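Local coordinates for protein Non-ribosomal peptide synthetase (Streptomyces halstedii, PDB 3WV4) that is an AMP-binding enzyme of the ANL clan and forms the N-terminal part of a non-ribosomal peptide synthetase, at residues L198-G203 / P208-C213; C239-S242 / D246-L249; V337-Q342 / I348-P353. One frame throughout, in Å; residues are numbered along the deposited sequence.

From the N terminus, interaction 1 comes first and closes a short loop of four residues between strands 195-200 and 210-214, making a two-stranded hairpin. Interaction 2 then closes a turn of three residues where strand 236-239 gives way to helix 246-258. Interaction 3 closes a five-residue loop between strands 335-340 and 349-350 inside a large mixed sheet, flanked by strands 311-314 and 362-366. The three follow in series, and none nests in or crosses another. Interactions 1 and 2 touch where Ile199 CD1 packs against Asp246 CB at 4.2 Å. Interactions 2 and 3 approach to about 4 Å between nearest atoms without touching, and their centres are 16 Å apart.

Interaction 1 (L198-G203 / P208-C213); sequences LIYTSG and PKAVAC
Tyr200 swings its CG to the side of its own backbone N, trans to the carbonyl carbon (chi1 -86°), and the second torsion, also -86°, turns the ring broadside to Ala210. The methyl of Ala210 therefore meets the ring from above: CB lies 3.4 Å from the centroid of the Tyr200 ring and only 3° off its normal, a centred CH-pi contact. A residue as small as alanine suits a point where the two strands come close, the CA atoms of Tyr200 and Ala210 being 3.9 Å apart. On the same face Leu198 sends CD2 toward Ala212, stopping 4.1 Å from its CB, so leucine fills the sheet surface beside two methyl groups.

The backbones pair antiparallel. Ile199 and Val211 form a hydrogen-bonded pair, with Ile199 N to Val211 O at 3.0 Å and Val211 N to Ile199 O at 2.9 Å. Beyond them the strand frays into a loop, and Lys209 O gathers the donors of its first residues: Thr201 N binds it at 3.0 Å, while Thr201 OG1 and Ser202 N add weak bonds. Ser202 answers with its hydroxyl, OG accepting a weak bond from Lys209 N at 3.0 Å. Small hydroxyl residues fit here because they can offer weak side-chain bonds to backbone groups that regular pairing no longer serves. The sequence from Tyr200 through Lys209 matches the Ser/Thr/Gly-rich core motif A3 of this family, so both segments contribute to it.

Outside the hairpin, Tyr200 OH is hydrogen-bonded to Asp140 on helix 131-141, whose Val137 and Ala141 also touch the ring. Leu198 packs on Val121 and Val123 of strand 121-124, and on the opposite sheet face Ile199 and Val211 meet the loop residue Thr343.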
# COMPACT_ATOMS: atom_id res chain seq x y z
N LEU A 198 -5.26 0.16 -9.54
CA LEU A 198 -4.19 0.15 -10.53
C LEU A 198 -3.03 0.89 -9.97
O LEU A 198 -3.16 2.05 -9.56
CB LEU A 198 -4.56 0.86 -11.86
CG LEU A 198 -5.76 0.34 -12.67
CD1 LEU A 198 -5.79 1.00 -14.04
CD2 LEU A 198 -5.75 -1.19 -12.82
N ILE A 199 -1.89 0.25 -9.93
CA ILE A 199 -0.72 0.90 -9.39
C ILE A 199 0.25 1.15 -10.50
O ILE A 199 0.85 0.19 -11.01
CB ILE A 199 -0.00 0.01 -8.38
CG1 ILE A 199 -0.87 -0.27 -7.17
CG2 ILE A 199 1.31 0.65 -7.96
CD1 ILE A 199 -1.04 0.95 -6.26
N TYR A 200 0.44 2.41 -10.87
CA TYR A 200 1.36 2.73 -11.96
C TYR A 200 2.78 2.63 -11.46
O TYR A 200 3.14 3.32 -10.54
CB TYR A 200 1.00 4.10 -12.58
CG TYR A 200 -0.06 3.93 -13.62
CD1 TYR A 200 0.28 3.60 -14.92
CD2 TYR A 200 -1.41 4.00 -13.30
CE1 TYR A 200 -0.71 3.41 -15.89
CE2 TYR A 200 -2.39 3.79 -14.26
CZ TYR A 200 -2.03 3.51 -15.56
OH TYR A 200 -2.98 3.27 -16.52
N THR A 201 3.57 1.75 -12.05
CA THR A 201 5.02 1.62 -11.72
C THR A 201 5.99 2.33 -12.74
O THR A 201 7.15 2.58 -12.46
CB THR A 201 5.41 0.13 -11.73
OG1 THR A 201 5.07 -0.43 -13.01
CG2 THR A 201 4.63 -0.61 -10.66
N SER A 202 5.48 2.72 -13.89
CA SER A 202 6.33 3.36 -14.91
C SER A 202 6.70 4.82 -14.60
O SER A 202 5.89 5.63 -14.20
CB SER A 202 5.60 3.31 -16.22
OG SER A 202 4.27 3.71 -16.06
N GLY A 203 7.96 5.16 -14.83
CA GLY A 203 8.43 6.52 -14.66
C GLY A 203 8.13 7.38 -15.90
O GLY A 203 7.55 6.92 -16.91
N PRO A 208 3.42 3.88 -20.22
CA PRO A 208 2.62 3.71 -19.04
C PRO A 208 2.37 2.22 -18.72
O PRO A 208 2.16 1.41 -19.62
CB PRO A 208 1.33 4.43 -19.36
CG PRO A 208 1.27 4.56 -20.86
CD PRO A 208 2.68 4.48 -21.35
N LYS A 209 2.40 1.88 -17.44
CA LYS A 209 2.40 0.48 -17.02
C LYS A 209 1.95 0.40 -15.58
O LYS A 209 2.61 0.92 -14.73
CB LYS A 209 3.80 -0.10 -17.18
CG LYS A 209 3.80 -1.60 -16.99
CD LYS A 209 5.15 -2.27 -17.24
CE LYS A 209 6.09 -2.10 -16.07
NZ LYS A 209 7.32 -2.92 -16.31
N ALA A 210 0.81 -0.23 -15.35
CA ALA A 210 0.23 -0.34 -14.05
C ALA A 210 -0.01 -1.79 -13.74
O ALA A 210 -0.46 -2.55 -14.60
CB ALA A 210 -1.10 0.39 -14.01
N VAL A 211 0.27 -2.17 -12.51
CA VAL A 211 -0.19 -3.48 -12.04
C VAL A 211 -1.67 -3.43 -11.68
O VAL A 211 -2.11 -2.52 -11.01
CB VAL A 211 0.63 -3.91 -10.84
CG1 VAL A 211 0.20 -5.29 -10.36
CG2 VAL A 211 2.11 -3.88 -11.21
N ALA A 212 -2.42 -4.41 -12.16
CA ALA A 212 -3.83 -4.51 -11.94
C ALA A 212 -4.07 -5.40 -10.79
O ALA A 212 -3.75 -6.60 -10.83
CB ALA A 212 -4.55 -5.08 -13.16
N CYS A 213 -4.70 -4.84 -9.76
CA CYS A 213 -4.79 -5.52 -8.50
C CYS A 213 -6.21 -5.81 -8.15
O CYS A 213 -6.97 -4.86 -7.82
CB CYS A 213 -4.15 -4.68 -7.39
SG CYS A 213 -2.42 -4.26 -7.64

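Interaction 2 (C239-S242 / D246-L249); sequences CRMS and DFGL
Met241 and Phe247 carry the side-chain contact, the thioether lying slantwise to the ring. The ring is reached through a first torsion that puts CG trans to the backbone N of Phe247 (chi1 -166°), carrying it back toward the loop. Met241 folds at both its second and third torsions, so that the chain curls along one flank of the ring. Its CG touches Phe247 CD2 at 3.6 Å. The sulfur follows: Met241 SD stands 4.0 Å from both CD2 and CE2 of Phe247 and 4.8 Å from the ring centroid, 51° off the normal. This is a Met-aromatic contact of oblique geometry, with Met241 CE trailing toward CE2. A flexible thioether suits the place because it can bend to the outline of a flat ring while filling buried space without bringing in a polar group.

Next along the helix, the loop comes close at Gly248. Here Ser242 O lies 3.5 Å from Gly248 CA in a CA-H...O contact, and Cys239 SG, directed toward the helix, is 4.1 Å from the same CA. Glycine suits this site because the direction a beta carbon would take is filled by the carbonyl oxygens of Ser242 and Met241. No conventional hydrogen bond crosses between the segments, so the fit rests on shape. The turn is held by bonds elsewhere, Met241 O receiving Asn104 ND2 and Ser242 OG pairing with Ser244 N.

Around them, Pro286 of strand 284-287 touches both Met241 and Phe247, and Trp245 meets the Phe247 ring edge-to-face. The arrangement is the strand-to-helix junction of a beta-alpha-beta crossover: the loop after strand 236-239 packs on the first turn of helix 246-258, and the chain returns through the parallel neighbour strand 261-264.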
# COMPACT_ATOMS: atom_id res chain seq x y z
N CYS A 239 2.95 6.92 9.37
CA CYS A 239 3.16 6.73 7.98
C CYS A 239 3.43 8.04 7.29
O CYS A 239 2.54 8.90 7.10
CB CYS A 239 1.95 6.04 7.35
SG CYS A 239 2.29 5.56 5.67
N ARG A 240 4.69 8.16 6.89
CA ARG A 240 5.20 9.32 6.21
C ARG A 240 5.18 9.03 4.69
O ARG A 240 5.30 9.93 3.85
CB ARG A 240 6.60 9.56 6.78
CG ARG A 240 7.33 10.80 6.35
CD ARG A 240 7.13 12.04 7.24
NE ARG A 240 8.45 12.68 7.35
CZ ARG A 240 9.09 13.23 6.32
NH1 ARG A 240 8.52 13.31 5.11
NH2 ARG A 240 10.31 13.73 6.49
N MET A 241 4.94 7.78 4.36
CA MET A 241 4.85 7.35 2.97
C MET A 241 3.51 7.69 2.41
O MET A 241 2.50 7.65 3.12
CB MET A 241 5.00 5.83 2.83
CG MET A 241 6.42 5.37 2.52
SD MET A 241 7.52 5.41 3.93
CE MET A 241 6.34 4.84 5.15
N SER A 242 3.51 7.96 1.11
CA SER A 242 2.31 8.29 0.40
C SER A 242 1.39 7.10 0.27
O SER A 242 1.79 5.99 -0.12
CB SER A 242 2.65 8.81 -0.99
OG SER A 242 1.43 8.98 -1.71
N ASP A 246 2.00 1.83 -3.11
CA ASP A 246 1.47 0.65 -2.48
C ASP A 246 2.03 0.43 -1.04
O ASP A 246 1.41 -0.24 -0.21
CB ASP A 246 1.62 -0.58 -3.41
CG ASP A 246 3.05 -1.02 -3.63
OD1 ASP A 246 3.98 -0.35 -3.13
OD2 ASP A 246 3.23 -2.06 -4.33
N PHE A 247 3.16 1.05 -0.74
CA PHE A 247 3.74 0.92 0.59
C PHE A 247 2.78 1.54 1.59
O PHE A 247 2.30 0.86 2.48
CB PHE A 247 5.16 1.54 0.64
CG PHE A 247 5.96 1.16 1.86
CD1 PHE A 247 5.59 0.08 2.69
CD2 PHE A 247 7.12 1.85 2.19
CE1 PHE A 247 6.34 -0.27 3.80
CE2 PHE A 247 7.89 1.48 3.29
CZ PHE A 247 7.49 0.45 4.10
N GLY A 248 2.44 2.81 1.40
CA GLY A 248 1.46 3.46 2.28
C GLY A 248 0.05 2.90 2.18
O GLY A 248 -0.68 2.83 3.17
N LEU A 249 -0.36 2.52 0.99
CA LEU A 249 -1.68 1.95 0.82
C LEU A 249 -1.95 0.75 1.74
O LEU A 249 -3.03 0.60 2.29
CB LEU A 249 -1.87 1.53 -0.65
CG LEU A 249 -3.19 1.69 -1.44
CD1 LEU A 249 -3.62 0.44 -2.19
CD2 LEU A 249 -4.34 2.29 -0.65

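Interaction 3 (V337-Q342 / I348-P353); sequences VRMYGQ and ISIMPP
Tyr340 O is gripped by two successive amides of the facing strand, Ile348 N at 2.8 Å and Ser349 N at 2.9 Å. The Ile348 donor lies in the carbonyl plane on a lone pair, while Ser349 N is tilted 22° from that plane. In return, Tyr340 N donates to Ser349 O at 2.9 Å, and farther along Met351 N reaches Arg338 O at 2.9 Å, almost straight at 176°.

The extra residue brings Ile348 alongside the tyrosine, both side chains running the same way. Both its branches touch the ring near CE2, with Ile348 CD1 3.5 Å from Tyr340 CE2. Ser349 OG is 3.4 Å from Tyr340 CB and lies in the ring plane at its edge; it bonds to Val363 O, and Tyr340 OH to Asp427.

Met351 CG, trans to its backbone N (chi1 -171°), lies over one guanidinium face of Arg338, offset toward its rim; bends farther out bring CE to 3.2 Å from Arg338 NH2. That nitrogen is hydrogen-bonded to Ser362 O, and the apolar methionine chain lies against the flat group. On the other face of the sheet, Met339 SD rests 4.1 Å from Ile350 CG1, and Ile350 goes on to meet helix 215-229.

Ile348 and Ser349 set against Tyr340 make a classic beta bulge, and Tyr340-Gly341-Gln342 falls within the sequence matching core motif A5.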
# COMPACT_ATOMS: atom_id res chain seq x y z
N VAL A 337 13.13 -4.63 10.57
CA VAL A 337 12.62 -5.77 9.84
C VAL A 337 12.88 -5.63 8.35
O VAL A 337 12.44 -4.65 7.76
CB VAL A 337 11.11 -5.93 10.08
CG1 VAL A 337 10.58 -7.05 9.23
CG2 VAL A 337 10.84 -6.15 11.57
N ARG A 338 13.60 -6.61 7.77
CA ARG A 338 13.89 -6.55 6.37
C ARG A 338 12.81 -7.20 5.57
O ARG A 338 12.24 -8.22 5.98
CB ARG A 338 15.26 -7.16 6.06
CG ARG A 338 16.49 -6.38 6.61
CD ARG A 338 17.23 -7.16 7.72
NE ARG A 338 17.77 -8.43 7.28
CZ ARG A 338 18.11 -9.48 8.04
NH1 ARG A 338 17.92 -9.55 9.34
NH2 ARG A 338 18.66 -10.51 7.43
N MET A 339 12.55 -6.65 4.39
CA MET A 339 11.51 -7.15 3.50
C MET A 339 11.97 -6.98 2.06
O MET A 339 12.77 -6.13 1.78
CB MET A 339 10.21 -6.35 3.70
CG MET A 339 9.85 -6.23 5.18
SD MET A 339 8.20 -5.69 5.49
CE MET A 339 8.35 -4.04 4.86
N TYR A 340 11.42 -7.78 1.16
CA TYR A 340 11.69 -7.62 -0.26
C TYR A 340 10.42 -7.89 -1.00
O TYR A 340 9.62 -8.76 -0.60
CB TYR A 340 12.81 -8.58 -0.69
CG TYR A 340 12.77 -8.95 -2.13
CD1 TYR A 340 13.10 -7.99 -3.15
CD2 TYR A 340 12.48 -10.26 -2.53
CE1 TYR A 340 13.09 -8.36 -4.49
CE2 TYR A 340 12.45 -10.62 -3.88
CZ TYR A 340 12.79 -9.67 -4.85
OH TYR A 340 12.73 -10.03 -6.20
N GLY A 341 10.18 -7.13 -2.03
CA GLY A 341 9.01 -7.33 -2.84
C GLY A 341 9.05 -6.57 -4.15
O GLY A 341 9.97 -5.80 -4.39
N GLN A 342 8.01 -6.77 -4.96
CA GLN A 342 7.75 -5.99 -6.18
C GLN A 342 6.29 -5.69 -6.16
O GLN A 342 5.52 -6.48 -5.63
CB GLN A 342 7.97 -6.84 -7.46
CG GLN A 342 9.42 -7.05 -7.86
CD GLN A 342 9.58 -7.84 -9.16
OE1 GLN A 342 8.64 -8.44 -9.70
NE2 GLN A 342 10.76 -7.79 -9.70
N ILE A 348 7.32 -10.14 -1.42
CA ILE A 348 7.84 -11.47 -1.69
C ILE A 348 8.31 -12.19 -0.45
O ILE A 348 8.00 -13.39 -0.27
CB ILE A 348 9.00 -11.40 -2.69
CG1 ILE A 348 8.34 -10.99 -4.00
CG2 ILE A 348 9.70 -12.75 -2.80
CD1 ILE A 348 9.19 -10.59 -5.18
N SER A 349 9.11 -11.50 0.35
CA SER A 349 9.71 -12.11 1.50
C SER A 349 9.77 -11.12 2.61
O SER A 349 9.84 -9.87 2.37
CB SER A 349 11.12 -12.60 1.21
OG SER A 349 12.01 -11.47 1.01
N ILE A 350 9.70 -11.65 3.83
CA ILE A 350 9.88 -10.88 5.05
C ILE A 350 10.72 -11.68 6.03
O ILE A 350 10.55 -12.86 6.14
CB ILE A 350 8.51 -10.55 5.74
CG1 ILE A 350 7.66 -9.72 4.83
CG2 ILE A 350 8.76 -9.85 7.07
CD1 ILE A 350 6.29 -9.38 5.46
N MET A 351 11.70 -11.03 6.65
CA MET A 351 12.47 -11.63 7.68
C MET A 351 11.66 -11.51 8.93
O MET A 351 11.31 -10.42 9.37
CB MET A 351 13.77 -10.90 7.92
CG MET A 351 14.70 -11.65 8.86
SD MET A 351 15.15 -13.34 8.23
CE MET A 351 16.66 -13.07 7.40
N PRO A 352 11.41 -12.64 9.57
CA PRO A 352 10.62 -12.53 10.78
C PRO A 352 11.29 -11.67 11.85
O PRO A 352 12.48 -11.85 12.08
CB PRO A 352 10.50 -13.99 11.26
CG PRO A 352 10.54 -14.80 10.03
CD PRO A 352 11.47 -14.04 9.07
N PRO A 353 10.52 -10.79 12.55
CA PRO A 353 11.06 -9.87 13.56
C PRO A 353 11.95 -10.51 14.56
O PRO A 353 13.03 -9.94 14.89
CB PRO A 353 9.80 -9.31 14.22
CG PRO A 353 8.88 -9.20 13.10
CD PRO A 353 9.14 -10.43 12.20